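PDB 6SJ9: proteasome accessory factor B/C (PafBC) from Paenarthrobacter aurescens, which regulates transcription in the bacterial DNA damage response, probably binding DNA through its winged helix-turn-helix domains. Local coordinates for residues Trp534-Tyr539 and Phe549-Val554; His161-Gly166 and Val180-Leu185; Cys589-Arg594 and Arg640-Glu645. All blocks are in the same frame, centred on the assembly; numbering follows the deposited sequence.

Contact 1. Residues Trp534-Tyr539 and Phe549-Val554; sequences WYFEAY and FRLDRV
Phe536 and Phe549 meet on one face of the sheet, where CB of Phe549 sits over a face of the Phe536 ring, 4.0 Å from its centroid. The rings are offset, with planes 27° apart, centroids 5.4 Å apart and little overlap. Chi1 of 61° puts CG of Phe536 between its backbone N and carbonyl carbon, and the ring end leans toward 549-554. CE1 of Phe536 touches CG2 of Val554 at 3.7 Å. CB of Ala538 lies at the edge of the Phe549 ring.

On the other face, Tyr535 and Arg550 run side by side, and CG of Arg550 comes 3.9 Å from CE2 of Tyr535. A water joins Tyr535 OH to Arg550 NH1. A side-on salt bridge holds Arg550: its NE bonds to Asp552 OD1, and Arg550 NH2 to Asp552 OD2 at 2.8 Å.

The backbones of Phe536 and Phe549 exchange two hydrogen bonds. A third runs from Leu551 N to Trp534 O at 3.1 Å, with the donor 41° out of the carbonyl plane. Leu551 and Phe536 also touch helix 489-501. The contact belongs to the antiparallel hairpin 533-540/545-550, at one side of the Sm-fold sheet of the second WYL domain.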
loop_
_atom_site.group_PDB
_atom_site.type_symbol
_atom_site.label_atom_id
_atom_site.label_comp_id
_atom_site.label_asym_id
_atom_site.label_seq_id
_atom_site.Cartn_x
_atom_site.Cartn_y
_atom_site.Cartn_z
ATOM N N TRP A 534 4.342 -20.351 -3.359
ATOM C CA TRP A 534 4.866 -20.778 -2.068
ATOM C C TRP A 534 6.170 -20.057 -1.753
ATOM O O TRP A 534 7.031 -19.871 -2.608
ATOM C CB TRP A 534 5.063 -22.300 -1.996
ATOM C CG TRP A 534 3.765 -22.993 -1.753
ATOM C CD1 TRP A 534 2.953 -23.574 -2.689
ATOM C CD2 TRP A 534 3.077 -23.082 -0.504
ATOM N NE1 TRP A 534 1.806 -24.042 -2.090
ATOM C CE2 TRP A 534 1.863 -23.769 -0.744
ATOM C CE3 TRP A 534 3.385 -22.674 0.804
ATOM C CZ2 TRP A 534 0.939 -24.062 0.277
ATOM C CZ3 TRP A 534 2.462 -22.952 1.829
ATOM C CH2 TRP A 534 1.227 -23.638 1.538
ATOM N N TYR A 535 6.311 -19.675 -0.504
ATOM C CA TYR A 535 7.515 -19.037 -0.012
ATOM C C TYR A 535 7.927 -19.706 1.283
ATOM O O TYR A 535 7.105 -20.320 1.978
ATOM C CB TYR A 535 7.305 -17.543 0.297
ATOM C CG TYR A 535 6.850 -16.674 -0.855
ATOM C CD1 TYR A 535 5.495 -16.627 -1.242
ATOM C CD2 TYR A 535 7.752 -15.857 -1.510
ATOM C CE1 TYR A 535 5.089 -15.801 -2.285
ATOM C CE2 TYR A 535 7.374 -15.046 -2.535
ATOM C CZ TYR A 535 6.022 -15.013 -2.909
ATOM O OH TYR A 535 5.652 -14.202 -3.941
ATOM N N PHE A 536 9.208 -19.608 1.632
ATOM C CA PHE A 536 9.540 -19.970 3.005
ATOM C C PHE A 536 10.424 -18.887 3.602
ATOM O O PHE A 536 11.378 -18.420 2.975
ATOM C CB PHE A 536 10.187 -21.342 3.156
ATOM C CG PHE A 536 11.488 -21.513 2.434
ATOM C CD1 PHE A 536 11.532 -21.664 1.053
ATOM C CD2 PHE A 536 12.644 -21.659 3.151
ATOM C CE1 PHE A 536 12.724 -21.857 0.399
ATOM C CE2 PHE A 536 13.840 -21.869 2.505
ATOM C CZ PHE A 536 13.881 -21.967 1.142
ATOM N N GLU A 537 10.070 -18.487 4.793
ATOM C CA GLU A 537 10.859 -17.589 5.610
ATOM C C GLU A 537 11.928 -18.397 6.357
ATOM O O GLU A 537 11.655 -19.493 6.877
ATOM C CB GLU A 537 9.951 -16.893 6.622
ATOM C CG GLU A 537 10.679 -15.922 7.472
ATOM C CD GLU A 537 9.834 -15.531 8.712
ATOM O OE1 GLU A 537 9.661 -14.315 8.944
ATOM O OE2 GLU A 537 9.315 -16.437 9.437
ATOM N N ALA A 538 13.156 -17.893 6.352
ATOM C CA ALA A 538 14.262 -18.627 6.945
ATOM C C ALA A 538 15.321 -17.644 7.429
ATOM O O ALA A 538 15.556 -16.603 6.815
ATOM C CB ALA A 538 14.879 -19.588 5.931
ATOM N N TYR A 539 15.975 -17.990 8.526
ATOM C CA TYR A 539 17.143 -17.225 8.945
ATOM C C TYR A 539 18.316 -17.688 8.085
ATOM O O TYR A 539 18.673 -18.863 8.114
ATOM C CB TYR A 539 17.433 -17.398 10.457
ATOM C CG TYR A 539 18.577 -16.458 10.869
ATOM C CD1 TYR A 539 19.894 -16.859 10.777
ATOM C CD2 TYR A 539 18.323 -15.151 11.288
ATOM C CE1 TYR A 539 20.958 -15.994 11.114
ATOM C CE2 TYR A 539 19.373 -14.277 11.638
ATOM C CZ TYR A 539 20.690 -14.714 11.545
ATOM O OH TYR A 539 21.729 -13.879 11.871
ATOM N N PHE A 549 12.334 -16.710 0.748
ATOM C CA PHE A 549 12.747 -17.334 -0.494
ATOM C C PHE A 549 11.529 -17.901 -1.216
ATOM O O PHE A 549 10.536 -18.291 -0.588
ATOM C CB PHE A 549 13.739 -18.483 -0.193
ATOM C CG PHE A 549 15.041 -18.039 0.549
ATOM C CD1 PHE A 549 15.131 -18.099 1.929
ATOM C CD2 PHE A 549 16.163 -17.657 -0.160
ATOM C CE1 PHE A 549 16.339 -17.752 2.603
ATOM C CE2 PHE A 549 17.374 -17.288 0.490
ATOM C CZ PHE A 549 17.454 -17.319 1.861
ATOM N N ARG A 550 11.646 -18.012 -2.529
ATOM C CA ARG A 550 10.621 -18.627 -3.361
ATOM C C ARG A 550 10.895 -20.118 -3.466
ATOM O O ARG A 550 11.996 -20.515 -3.863
ATOM C CB ARG A 550 10.602 -18.017 -4.769
ATOM C CG ARG A 550 10.130 -16.541 -4.831
ATOM C CD ARG A 550 10.137 -15.993 -6.263
ATOM N NE ARG A 550 9.323 -16.787 -7.208
ATOM C CZ ARG A 550 8.036 -16.534 -7.492
ATOM N NH1 ARG A 550 7.413 -15.498 -6.922
ATOM N NH2 ARG A 550 7.363 -17.316 -8.356
ATOM N N LEU A 551 9.891 -20.928 -3.126
ATOM C CA LEU A 551 10.037 -22.374 -3.242
ATOM C C LEU A 551 10.434 -22.762 -4.659
ATOM O O LEU A 551 11.272 -23.663 -4.866
ATOM C CB LEU A 551 8.735 -23.066 -2.839
ATOM C CG LEU A 551 8.857 -24.559 -2.528
ATOM C CD1 LEU A 551 9.749 -24.730 -1.351
ATOM C CD2 LEU A 551 7.500 -25.098 -2.154
ATOM N N ASP A 552 9.867 -22.077 -5.657
ATOM C CA ASP A 552 10.131 -22.503 -7.017
ATOM C C ASP A 552 11.479 -22.036 -7.463
ATOM O O ASP A 552 11.792 -22.212 -8.639
ATOM C CB ASP A 552 9.044 -22.014 -8.021
ATOM C CG ASP A 552 8.996 -20.481 -8.220
ATOM O OD1 ASP A 552 9.942 -19.722 -7.891
ATOM O OD2 ASP A 552 7.962 -20.011 -8.760
ATOM N N ARG A 553 12.286 -21.447 -6.558
ATOM C CA ARG A 553 13.679 -21.154 -6.896
ATOM C C ARG A 553 14.668 -22.026 -6.143
ATOM O O ARG A 553 15.870 -21.843 -6.300
ATOM C CB ARG A 553 14.006 -19.661 -6.715
ATOM C CG ARG A 553 13.370 -18.944 -7.888
ATOM C CD ARG A 553 13.904 -17.597 -8.254
ATOM N NE ARG A 553 15.247 -17.235 -7.803
ATOM C CZ ARG A 553 15.572 -15.961 -7.639
ATOM N NH1 ARG A 553 14.647 -15.042 -7.905
ATOM N NH2 ARG A 553 16.765 -15.595 -7.223
ATOM N N VAL A 554 14.191 -22.988 -5.363
ATOM C CA VAL A 554 15.094 -23.898 -4.695
ATOM C C VAL A 554 15.699 -24.838 -5.712
ATOM O O VAL A 554 14.975 -25.551 -6.414
ATOM C CB VAL A 554 14.342 -24.674 -3.608
ATOM C CG1 VAL A 554 15.201 -25.838 -3.084
ATOM C CG2 VAL A 554 13.987 -23.716 -2.495
HETATM O O HOH W 1 7.599 -20.442 -5.422
HETATM O O HOH W 2 8.178 -13.281 -5.362
#

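Contact 2. Residues His161-Gly166 and Val180-Leu185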
loop_
_atom_site.group_PDB
_atom_site.type_symbol
_atom_site.label_atom_id
_atom_site.label_comp_id
_atom_site.label_asym_id
_atom_site.label_seq_id
_atom_site.Cartn_x
_atom_site.Cartn_y
_atom_site.Cartn_z
ATOM N N HIS A 161 5.101 27.199 15.348
ATOM C CA HIS A 161 5.773 28.046 14.398
ATOM C C HIS A 161 4.864 28.282 13.188
ATOM O O HIS A 161 4.333 27.315 12.613
ATOM C CB HIS A 161 7.056 27.384 13.909
ATOM C CG HIS A 161 8.003 27.063 14.999
ATOM N ND1 HIS A 161 8.351 27.982 15.969
ATOM C CD2 HIS A 161 8.731 25.948 15.247
ATOM C CE1 HIS A 161 9.222 27.427 16.786
ATOM N NE2 HIS A 161 9.490 26.209 16.353
ATOM N N PRO A 162 4.766 29.528 12.736
ATOM C CA PRO A 162 4.142 29.810 11.438
ATOM C C PRO A 162 5.053 29.284 10.320
ATOM O O PRO A 162 6.229 28.943 10.552
ATOM C CB PRO A 162 3.996 31.342 11.422
ATOM C CG PRO A 162 5.026 31.833 12.403
ATOM C CD PRO A 162 5.416 30.709 13.370
ATOM N N ILE A 163 4.501 29.195 9.106
ATOM C CA ILE A 163 5.220 28.662 7.952
ATOM C C ILE A 163 5.048 29.595 6.754
ATOM O O ILE A 163 4.191 30.483 6.731
ATOM C CB ILE A 163 4.743 27.238 7.529
ATOM C CG1 ILE A 163 3.283 27.279 7.102
ATOM C CG2 ILE A 163 4.901 26.270 8.680
ATOM C CD1 ILE A 163 2.706 25.890 6.688
ATOM N N ARG A 164 5.889 29.371 5.748
ATOM C CA ARG A 164 5.762 30.037 4.458
ATOM C C ARG A 164 6.055 29.037 3.343
ATOM O O ARG A 164 6.837 28.093 3.510
ATOM C CB ARG A 164 6.655 31.293 4.409
ATOM C CG ARG A 164 7.780 31.357 3.393
ATOM C CD ARG A 164 8.882 32.293 3.895
ATOM N NE ARG A 164 8.284 33.429 4.587
ATOM C CZ ARG A 164 8.884 34.153 5.544
ATOM N NH1 ARG A 164 10.130 33.876 5.960
ATOM N NH2 ARG A 164 8.208 35.148 6.133
ATOM N N PHE A 165 5.390 29.226 2.207
ATOM C CA PHE A 165 5.547 28.313 1.075
ATOM C C PHE A 165 5.002 28.965 -0.182
ATOM O O PHE A 165 4.156 29.878 -0.126
ATOM C CB PHE A 165 4.834 26.964 1.239
ATOM C CG PHE A 165 3.394 27.095 1.602
ATOM C CD1 PHE A 165 2.405 27.137 0.607
ATOM C CD2 PHE A 165 3.020 27.249 2.941
ATOM C CE1 PHE A 165 1.059 27.304 0.977
ATOM C CE2 PHE A 165 1.690 27.391 3.296
ATOM C CZ PHE A 165 0.712 27.449 2.334
ATOM N N GLY A 166 5.543 28.511 -1.315
ATOM C CA GLY A 166 5.012 28.926 -2.599
ATOM C C GLY A 166 3.690 28.236 -2.891
ATOM O O GLY A 166 3.535 27.035 -2.690
ATOM N N VAL A 180 1.455 31.457 6.610
ATOM C CA VAL A 180 0.350 30.716 7.175
ATOM C C VAL A 180 0.683 30.284 8.597
ATOM O O VAL A 180 1.777 29.787 8.865
ATOM C CB VAL A 180 0.025 29.509 6.258
ATOM C CG1 VAL A 180 -0.992 28.624 6.865
ATOM C CG2 VAL A 180 -0.476 30.006 4.909
ATOM N N GLU A 181 -0.312 30.346 9.466
ATOM C CA GLU A 181 -0.271 29.679 10.749
ATOM C C GLU A 181 -1.056 28.372 10.632
ATOM O O GLU A 181 -2.302 28.411 10.485
ATOM C CB GLU A 181 -0.868 30.603 11.819
ATOM C CG GLU A 181 -0.061 31.922 11.953
ATOM C CD GLU A 181 -0.730 32.983 12.825
ATOM O OE1 GLU A 181 -1.803 32.703 13.414
ATOM O OE2 GLU A 181 -0.185 34.096 12.923
ATOM N N PRO A 182 -0.403 27.207 10.679
ATOM C CA PRO A 182 -1.099 25.944 10.308
ATOM C C PRO A 182 -2.006 25.450 11.423
ATOM O O PRO A 182 -1.590 25.353 12.578
ATOM C CB PRO A 182 0.043 24.964 10.061
ATOM C CG PRO A 182 1.215 25.548 10.982
ATOM C CD PRO A 182 1.063 27.031 10.837
ATOM N N TRP A 183 -3.278 25.203 11.083
ATOM C CA TRP A 183 -4.253 24.656 12.032
ATOM C C TRP A 183 -4.471 23.168 11.866
ATOM O O TRP A 183 -4.761 22.463 12.846
ATOM C CB TRP A 183 -5.603 25.323 11.898
ATOM C CG TRP A 183 -5.608 26.785 12.159
ATOM C CD1 TRP A 183 -4.578 27.561 12.594
ATOM C CD2 TRP A 183 -6.732 27.666 11.984
ATOM N NE1 TRP A 183 -5.005 28.884 12.726
ATOM C CE2 TRP A 183 -6.318 28.962 12.328
ATOM C CE3 TRP A 183 -8.043 27.475 11.553
ATOM C CZ2 TRP A 183 -7.182 30.069 12.279
ATOM C CZ3 TRP A 183 -8.892 28.583 11.494
ATOM C CH2 TRP A 183 -8.454 29.853 11.867
ATOM N N GLY A 184 -4.354 22.671 10.649
ATOM C CA GLY A 184 -4.595 21.261 10.454
ATOM C C GLY A 184 -4.287 20.811 9.048
ATOM O O GLY A 184 -4.192 21.612 8.116
ATOM N N LEU A 185 -4.055 19.517 8.942
ATOM C CA LEU A 185 -3.982 18.799 7.697
ATOM C C LEU A 185 -5.225 17.928 7.547
ATOM O O LEU A 185 -5.780 17.426 8.533
ATOM C CB LEU A 185 -2.742 17.930 7.654
ATOM C CG LEU A 185 -1.402 18.664 7.569
ATOM C CD1 LEU A 185 -0.346 17.722 8.011
ATOM C CD2 LEU A 185 -1.152 19.084 6.113
#
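Val180 and Ile163 pair across the hairpin with their side chains alongside each other on one face of the sheet. Their backbones form a hydrogen-bonded antiparallel pair. Ile163 N gives a nearly straight bond of 2.8 Å to Val180 O, and Val180 N returns one to Ile163 O.

The side chain of Val180 can be followed outward from the strand. CB of Val180 lies 4.0 Å from CG1 of Ile163, and at a like distance from CE2 of Phe165. CG2 of Val180, anti to the carbonyl carbon, reaches the Phe165 ring and comes 3.8 Å from CE2 of Phe165. CZ of the ring is equally near, so this methyl sits against both CE2 and CZ. Ile163 places CG1 between its backbone N and carbonyl carbon (chi1 63°). There, CG1 of Ile163 lies 3.4 Å from Val180 O.

Beyond this pair the contact is made by prolines. CB of Pro162 meets CG of Glu181 at 4.1 Å, and CD of Pro182 packs 3.7 Å from His161 O. The carboxylate of Glu181 has its salt bridge with Arg199.

The short strand segments 163-166 and 180-185 run at 105° to each other. Between them Ile163-Val180 is the one bridge; pairing continues at Phe165 with Arg178. This is the 163-168/175-188 hairpin of the first WYL domain. Ile163 and Pro182 both pack on Ala156 of helix 147-159 and on Leu194 of strand 191-198. Phe207 of strand 203-208 meets the Phe165 ring edge-to-face and also touches Val180.

Contact 3. Residues Cys589-Arg594 and Arg640-Glu645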
loop_
_atom_site.group_PDB
_atom_site.type_symbol
_atom_site.label_atom_id
_atom_site.label_comp_id
_atom_site.label_asym_id
_atom_site.label_seq_id
_atom_site.Cartn_x
_atom_site.Cartn_y
_atom_site.Cartn_z
ATOM N N CYS A 589 22.462 4.295 -5.453
ATOM C CA CYS A 589 22.746 5.502 -4.693
ATOM C C CYS A 589 22.012 6.658 -5.359
ATOM O O CYS A 589 22.173 6.873 -6.562
ATOM C CB CYS A 589 24.252 5.757 -4.639
ATOM S SG CYS A 589 24.650 7.169 -3.648
ATOM N N LEU A 590 21.162 7.350 -4.594
ATOM C CA LEU A 590 20.292 8.426 -5.061
ATOM C C LEU A 590 20.749 9.738 -4.461
ATOM O O LEU A 590 21.290 9.756 -3.355
ATOM C CB LEU A 590 18.815 8.215 -4.624
ATOM C CG LEU A 590 18.088 6.949 -5.013
ATOM C CD1 LEU A 590 16.672 6.886 -4.397
ATOM C CD2 LEU A 590 18.052 6.777 -6.508
ATOM N N GLU A 591 20.486 10.839 -5.165
ATOM C CA GLU A 591 20.412 12.154 -4.541
ATOM C C GLU A 591 18.948 12.593 -4.512
ATOM O O GLU A 591 18.242 12.486 -5.515
ATOM C CB GLU A 591 21.240 13.209 -5.261
ATOM C CG GLU A 591 21.114 14.582 -4.587
ATOM C CD GLU A 591 21.994 15.649 -5.216
ATOM O OE1 GLU A 591 22.731 15.325 -6.167
ATOM O OE2 GLU A 591 21.932 16.813 -4.779
ATOM N N LEU A 592 18.507 13.068 -3.357
ATOM C CA LEU A 592 17.164 13.555 -3.111
ATOM C C LEU A 592 17.211 15.040 -2.802
ATOM O O LEU A 592 18.091 15.497 -2.069
ATOM C CB LEU A 592 16.527 12.802 -1.922
ATOM C CG LEU A 592 16.474 11.265 -2.031
ATOM C CD1 LEU A 592 15.948 10.629 -0.777
ATOM C CD2 LEU A 592 15.642 10.802 -3.226
ATOM N N THR A 593 16.255 15.790 -3.338
ATOM C CA THR A 593 16.026 17.159 -2.886
ATOM C C THR A 593 15.312 17.172 -1.534
ATOM O O THR A 593 14.766 16.163 -1.087
ATOM C CB THR A 593 15.175 17.909 -3.896
ATOM O OG1 THR A 593 13.879 17.292 -3.945
ATOM C CG2 THR A 593 15.827 17.890 -5.310
ATOM N N ARG A 594 15.322 18.341 -0.876
ATOM C CA ARG A 594 14.603 18.485 0.385
ATOM C C ARG A 594 13.129 18.172 0.209
ATOM O O ARG A 594 12.547 17.401 0.982
ATOM C CB ARG A 594 14.757 19.903 0.940
ATOM C CG ARG A 594 14.124 20.010 2.316
ATOM C CD ARG A 594 14.144 21.396 2.976
ATOM N NE ARG A 594 13.925 21.167 4.412
ATOM C CZ ARG A 594 12.733 21.009 5.004
ATOM N NH1 ARG A 594 11.600 21.094 4.301
ATOM N NH2 ARG A 594 12.671 20.758 6.317
ATOM N N ARG A 640 17.534 11.782 -8.375
ATOM C CA ARG A 640 18.442 11.433 -9.450
ATOM C C ARG A 640 19.225 10.201 -9.028
ATOM O O ARG A 640 19.380 9.921 -7.830
ATOM C CB ARG A 640 19.370 12.624 -9.780
ATOM C CG ARG A 640 20.278 13.046 -8.605
ATOM C CD ARG A 640 21.244 14.266 -8.953
ATOM N NE ARG A 640 22.127 14.041 -10.089
ATOM C CZ ARG A 640 23.234 14.759 -10.342
ATOM N NH1 ARG A 640 23.621 15.744 -9.529
ATOM N NH2 ARG A 640 23.947 14.500 -11.429
ATOM N N ILE A 641 19.692 9.450 -10.018
ATOM C CA ILE A 641 20.525 8.276 -9.782
ATOM C C ILE A 641 21.993 8.691 -9.923
ATOM O O ILE A 641 22.381 9.271 -10.941
ATOM C CB ILE A 641 20.175 7.128 -10.741
ATOM C CG1 ILE A 641 18.726 6.707 -10.560
ATOM C CG2 ILE A 641 21.036 5.928 -10.443
ATOM C CD1 ILE A 641 18.235 5.876 -11.664
ATOM N N LEU A 642 22.787 8.463 -8.869
ATOM C CA LEU A 642 24.230 8.713 -8.900
ATOM C C LEU A 642 25.032 7.483 -9.326
ATOM O O LEU A 642 25.901 7.577 -10.189
ATOM C CB LEU A 642 24.694 9.167 -7.506
ATOM C CG LEU A 642 23.936 10.391 -6.977
ATOM C CD1 LEU A 642 24.445 10.830 -5.647
ATOM C CD2 LEU A 642 24.072 11.525 -7.961
ATOM N N GLU A 643 24.704 6.314 -8.778
ATOM C CA GLU A 643 25.388 5.050 -9.021
ATOM C C GLU A 643 24.387 3.923 -8.914
ATOM O O GLU A 643 23.499 3.966 -8.054
ATOM C CB GLU A 643 26.515 4.797 -8.010
ATOM C CG GLU A 643 27.709 5.682 -8.148
ATOM C CD GLU A 643 28.823 5.269 -7.201
ATOM O OE1 GLU A 643 28.603 4.319 -6.405
ATOM O OE2 GLU A 643 29.933 5.850 -7.310
ATOM N N PRO A 644 24.554 2.863 -9.692
ATOM C CA PRO A 644 25.650 2.693 -10.641
ATOM C C PRO A 644 25.397 3.424 -11.954
ATOM O O PRO A 644 24.255 3.745 -12.275
ATOM C CB PRO A 644 25.697 1.183 -10.831
ATOM C CG PRO A 644 24.275 0.741 -10.590
ATOM C CD PRO A 644 23.809 1.613 -9.476
ATOM N N GLU A 645 26.491 3.731 -12.665
ATOM C CA GLU A 645 26.431 4.569 -13.859
ATOM C C GLU A 645 25.525 3.970 -14.934
ATOM O O GLU A 645 24.831 4.699 -15.657
ATOM C CB GLU A 645 27.848 4.783 -14.415
ATOM C CG GLU A 645 27.888 5.636 -15.666
ATOM C CD GLU A 645 27.428 7.081 -15.447
ATOM O OE1 GLU A 645 27.376 7.551 -14.286
ATOM O OE2 GLU A 645 27.081 7.750 -16.449
#
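Cys589 faces both Leu642 and Glu643 in a classic beta bulge, and beyond it Leu590 pairs with Ile641 and Glu591 with Arg640 in antiparallel register. Cys589 O takes a hydrogen bond of 2.9 Å from Leu642 N and a weak, longer one from Glu643 N. Cys589 N donates to Glu643 O at 2.8 Å. Glu591 and Arg640 exchange two backbone bonds.

The side chains of Glu591 and Arg640 lie side by side on one face of the sheet. CB of Glu591 packs 3.5 Å from CG of Arg640. The glutamate chain is extended, with CG anti to the backbone N (chi1 179°). OE1 of Glu591 reaches CD of Arg640 at 3.3 Å and forms a salt bridge with NH1 of Arg640 at 3.5 Å. The carboxylate and guanidinium planes are 29° apart. CD2 of Leu642 lies over one face of the guanidinium, toward its rim. NH1 of Arg640 also bonds to Pro325 O.

The extra residue of the bulge brings Leu642 toward the neighbouring strand. CD1 of Leu642 touches SG of Cys589 at 4.2 Å and CB of Glu591 at 4.0 Å. On the other face, CD2 of Leu590 meets CG1 of Ile641 at 4.1 Å.

Strand 586-592 lies between 616-622 and the outermost strand 639-643 in the four-stranded ferredoxin-like sheet of the second WCX domain, strand order 2-3-1-4. Helix 627-634 covers the Leu590 and Ile641 face. Phe321 of helix 305-323 packs against Glu591 and Arg640 on the other, and helix 645-659 follows with Pro644 at its N-cap position.

All three contacts pair antiparallel strands, but in different domains. Contacts 1 and 2 each lie in a hairpin of a WYL domain, the second and the first respectively. Contact 3 joins strands distant in sequence within a WCX domain. Contacts 1 and 3 are mainly buried, contact 2 partly. Aromatic and aliphatic packing dominates contact 1, with a charged pair inside one segment. Contact 2 lacks an ion pair between its segments and relies on backbone bonds, aliphatic groups, two prolines and one aromatic ring. Contact 3 has a salt bridge between its strands. Contacts 1 and 2 lie on opposite sides of the chain's centre, while contacts 2 and 3 have nearest atoms about 9 Å apart.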